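Local coordinates for Alpha/beta hydrolase fold-3 domain protein (Sulfolobus islandicus, PDB 5LK6) that probably hydrolyses carboxylic ester bonds as a thermostable alpha/beta-hydrolase-fold lipase or esterase, at residues 116-121 / 217-222. Numbering follows the deposited sequence.
Sequences YKFPSA and LLDFRF. With SO4 (sulfate ion), chain E.
Phe118 and Pro119 pack against Asp219, Arg221 and Phe222 in a surface contact of the alpha/beta hydrolase fold, joining the cis-proline turn that leads into helix 120-133 to the loop between helix 200-210 and strand 236-241. It illustrates how an aromatic ring can be seated against an arginine–aspartate pair. The loop makes an Asx turn: Asp219 OD1 accepts a hydrogen bond from the backbone N of Arg221 through its anti lone pair, and on its syn side takes NE of the same residue at 3.0 Å. Arg221 NH2 reaches Asp219 OD2 at 2.7 Å, a nearly straight bond (174°), so NE and NH2 on one side of the guanidinium each hold a different carboxylate oxygen. Against this pair lies Phe118, its CG anti to the backbone N (chi1 171°) and its far edge directed at the loop. The carboxylate stands 84° from the ring plane, with Asp219 CG 3.9 Å from Phe118 CZ, while Phe118 CE2 comes to 3.5 Å from Arg221 O and also meets CB of Phe222. On one face of the ring, Pro119 CB sits over the centre; Tyr210 of helix 200-210 adds an edge-to-face partner. An alanine in place of Asp219 would remove both carboxylate oxygens, and would probably leave Arg221 NE and its backbone N without their acceptor, the turn less firmly held, and the guanidinium less fixed beside Phe118. Pro119 runs alongside the arginine, with Pro119 CG 3.6 Å from Arg221 NH1. A sulfate, probably from the crystallisation liquor and also held by Arg212, lies at the guanidinium edge, its O2 accepting from Arg221 NH1 at 3.0 Å and its O3 from NH2.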
loop_
_atom_site.group_PDB
_atom_site.type_symbol
_atom_site.label_atom_id
_atom_site.label_comp_id
_atom_site.label_asym_id
_atom_site.label_seq_id
_atom_site.Cartn_x
_atom_site.Cartn_y
_atom_site.Cartn_z
ATOM N N TYR A 116 19.053 -12.210 27.004
ATOM C CA TYR A 116 18.898 -13.459 26.299
ATOM C C TYR A 116 19.324 -13.251 24.881
ATOM O O TYR A 116 18.781 -12.417 24.126
ATOM C CB TYR A 116 17.436 -13.993 26.361
ATOM C CG TYR A 116 16.948 -14.129 27.762
ATOM C CD1 TYR A 116 17.255 -15.273 28.528
ATOM C CD2 TYR A 116 16.245 -13.080 28.368
ATOM C CE1 TYR A 116 16.841 -15.378 29.855
ATOM C CE2 TYR A 116 15.841 -13.161 29.697
ATOM C CZ TYR A 116 16.136 -14.307 30.420
ATOM O OH TYR A 116 15.724 -14.361 31.698
ATOM N N LYS A 117 20.269 -14.073 24.494
ATOM C CA LYS A 117 20.916 -13.969 23.202
ATOM C C LYS A 117 20.170 -14.810 22.195
ATOM O O LYS A 117 19.432 -15.685 22.537
ATOM C CB LYS A 117 22.353 -14.496 23.289
ATOM C CG LYS A 117 23.209 -13.923 24.423
ATOM C CD LYS A 117 23.649 -12.508 24.148
ATOM C CE LYS A 117 24.574 -12.031 25.232
ATOM N NZ LYS A 117 24.488 -10.541 25.302
ATOM N N PHE A 118 20.438 -14.542 20.940
ATOM C CA PHE A 118 20.052 -15.386 19.855
ATOM C C PHE A 118 20.444 -16.841 20.173
ATOM O O PHE A 118 21.546 -17.080 20.686
ATOM C CB PHE A 118 20.746 -14.890 18.595
ATOM C CG PHE A 118 20.604 -15.806 17.425
ATOM C CD1 PHE A 118 21.502 -16.836 17.220
ATOM C CD2 PHE A 118 19.584 -15.598 16.480
ATOM C CE1 PHE A 118 21.367 -17.654 16.117
ATOM C CE2 PHE A 118 19.421 -16.430 15.404
ATOM C CZ PHE A 118 20.321 -17.440 15.213
ATOM N N PRO A 119 19.583 -17.828 19.885
ATOM C CA PRO A 119 18.306 -17.708 19.194
ATOM C C PRO A 119 17.074 -17.662 20.119
ATOM O O PRO A 119 15.985 -18.147 19.735
ATOM C CB PRO A 119 18.288 -18.972 18.385
ATOM C CG PRO A 119 18.889 -19.958 19.306
ATOM C CD PRO A 119 19.994 -19.230 20.020
ATOM N N SER A 120 17.202 -17.058 21.301
ATOM C CA SER A 120 16.107 -17.072 22.283
ATOM C C SER A 120 14.823 -16.403 21.764
ATOM O O SER A 120 13.761 -16.994 21.868
ATOM C CB SER A 120 16.504 -16.409 23.616
ATOM O OG SER A 120 17.729 -16.866 24.113
ATOM N N ALA A 121 14.917 -15.193 21.217
ATOM C CA ALA A 121 13.780 -14.522 20.617
ATOM C C ALA A 121 13.066 -15.366 19.550
ATOM O O ALA A 121 11.846 -15.234 19.382
ATOM C CB ALA A 121 14.202 -13.219 20.004
ATOM N N LEU A 217 25.611 -14.779 12.036
ATOM C CA LEU A 217 25.230 -14.009 10.831
ATOM C C LEU A 217 24.818 -14.899 9.654
ATOM O O LEU A 217 24.068 -14.465 8.801
ATOM C CB LEU A 217 26.341 -13.043 10.397
ATOM C CG LEU A 217 26.777 -11.922 11.385
ATOM C CD1 LEU A 217 28.162 -11.357 11.051
ATOM C CD2 LEU A 217 25.753 -10.803 11.435
ATOM N N LEU A 218 25.313 -16.125 9.610
ATOM C CA LEU A 218 25.075 -17.028 8.484
ATOM C C LEU A 218 24.006 -18.005 8.768
ATOM O O LEU A 218 23.724 -18.815 7.916
ATOM C CB LEU A 218 26.324 -17.819 8.115
ATOM C CG LEU A 218 27.485 -16.899 7.838
ATOM C CD1 LEU A 218 28.782 -17.711 7.853
ATOM C CD2 LEU A 218 27.288 -16.097 6.557
ATOM N N ASP A 219 23.436 -17.948 9.962
ATOM C CA ASP A 219 22.411 -18.882 10.379
ATOM C C ASP A 219 21.061 -18.343 9.864
ATOM O O ASP A 219 20.721 -17.153 10.026
ATOM C CB ASP A 219 22.485 -18.969 11.885
ATOM C CG ASP A 219 21.566 -20.004 12.483
ATOM O OD1 ASP A 219 20.362 -20.084 12.169
ATOM O OD2 ASP A 219 22.055 -20.699 13.398
ATOM N N PHE A 220 20.280 -19.219 9.247
ATOM C CA PHE A 220 19.030 -18.806 8.616
ATOM C C PHE A 220 18.031 -18.228 9.620
ATOM O O PHE A 220 17.144 -17.450 9.229
ATOM C CB PHE A 220 18.414 -19.944 7.757
ATOM C CG PHE A 220 17.633 -20.958 8.545
ATOM C CD1 PHE A 220 16.274 -20.749 8.829
ATOM C CD2 PHE A 220 18.246 -22.132 9.016
ATOM C CE1 PHE A 220 15.564 -21.694 9.582
ATOM C CE2 PHE A 220 17.534 -23.092 9.737
ATOM C CZ PHE A 220 16.195 -22.871 10.024
ATOM N N ARG A 221 18.152 -18.588 10.898
ATOM C CA ARG A 221 17.248 -18.027 11.916
ATOM C C ARG A 221 17.571 -16.582 12.282
ATOM O O ARG A 221 16.840 -15.951 13.079
ATOM C CB ARG A 221 17.222 -18.893 13.157
ATOM C CG ARG A 221 16.776 -20.334 12.878
ATOM C CD ARG A 221 17.145 -21.311 13.991
ATOM N NE ARG A 221 18.588 -21.337 14.224
ATOM C CZ ARG A 221 19.190 -21.726 15.340
ATOM N NH1 ARG A 221 18.523 -22.131 16.405
ATOM N NH2 ARG A 221 20.524 -21.640 15.405
ATOM N N PHE A 222 18.682 -16.083 11.759
ATOM C CA PHE A 222 18.978 -14.652 11.748
ATOM C C PHE A 222 18.935 -14.001 10.327
ATOM O O PHE A 222 18.496 -12.843 10.183
ATOM C CB PHE A 222 20.361 -14.392 12.371
ATOM C CG PHE A 222 20.710 -12.945 12.426
ATOM C CD1 PHE A 222 20.047 -12.099 13.306
ATOM C CD2 PHE A 222 21.642 -12.400 11.553
ATOM C CE1 PHE A 222 20.347 -10.734 13.354
ATOM C CE2 PHE A 222 21.937 -11.036 11.599
ATOM C CZ PHE A 222 21.280 -10.203 12.481
HETATM S S SO4 E . 21.878 -23.189 18.644
HETATM O O1 SO4 E . 21.885 -22.565 19.971
HETATM O O2 SO4 E . 20.405 -23.490 18.373
HETATM O O3 SO4 E . 22.656 -22.281 17.717
HETATM O O4 SO4 E . 22.717 -24.386 18.563
#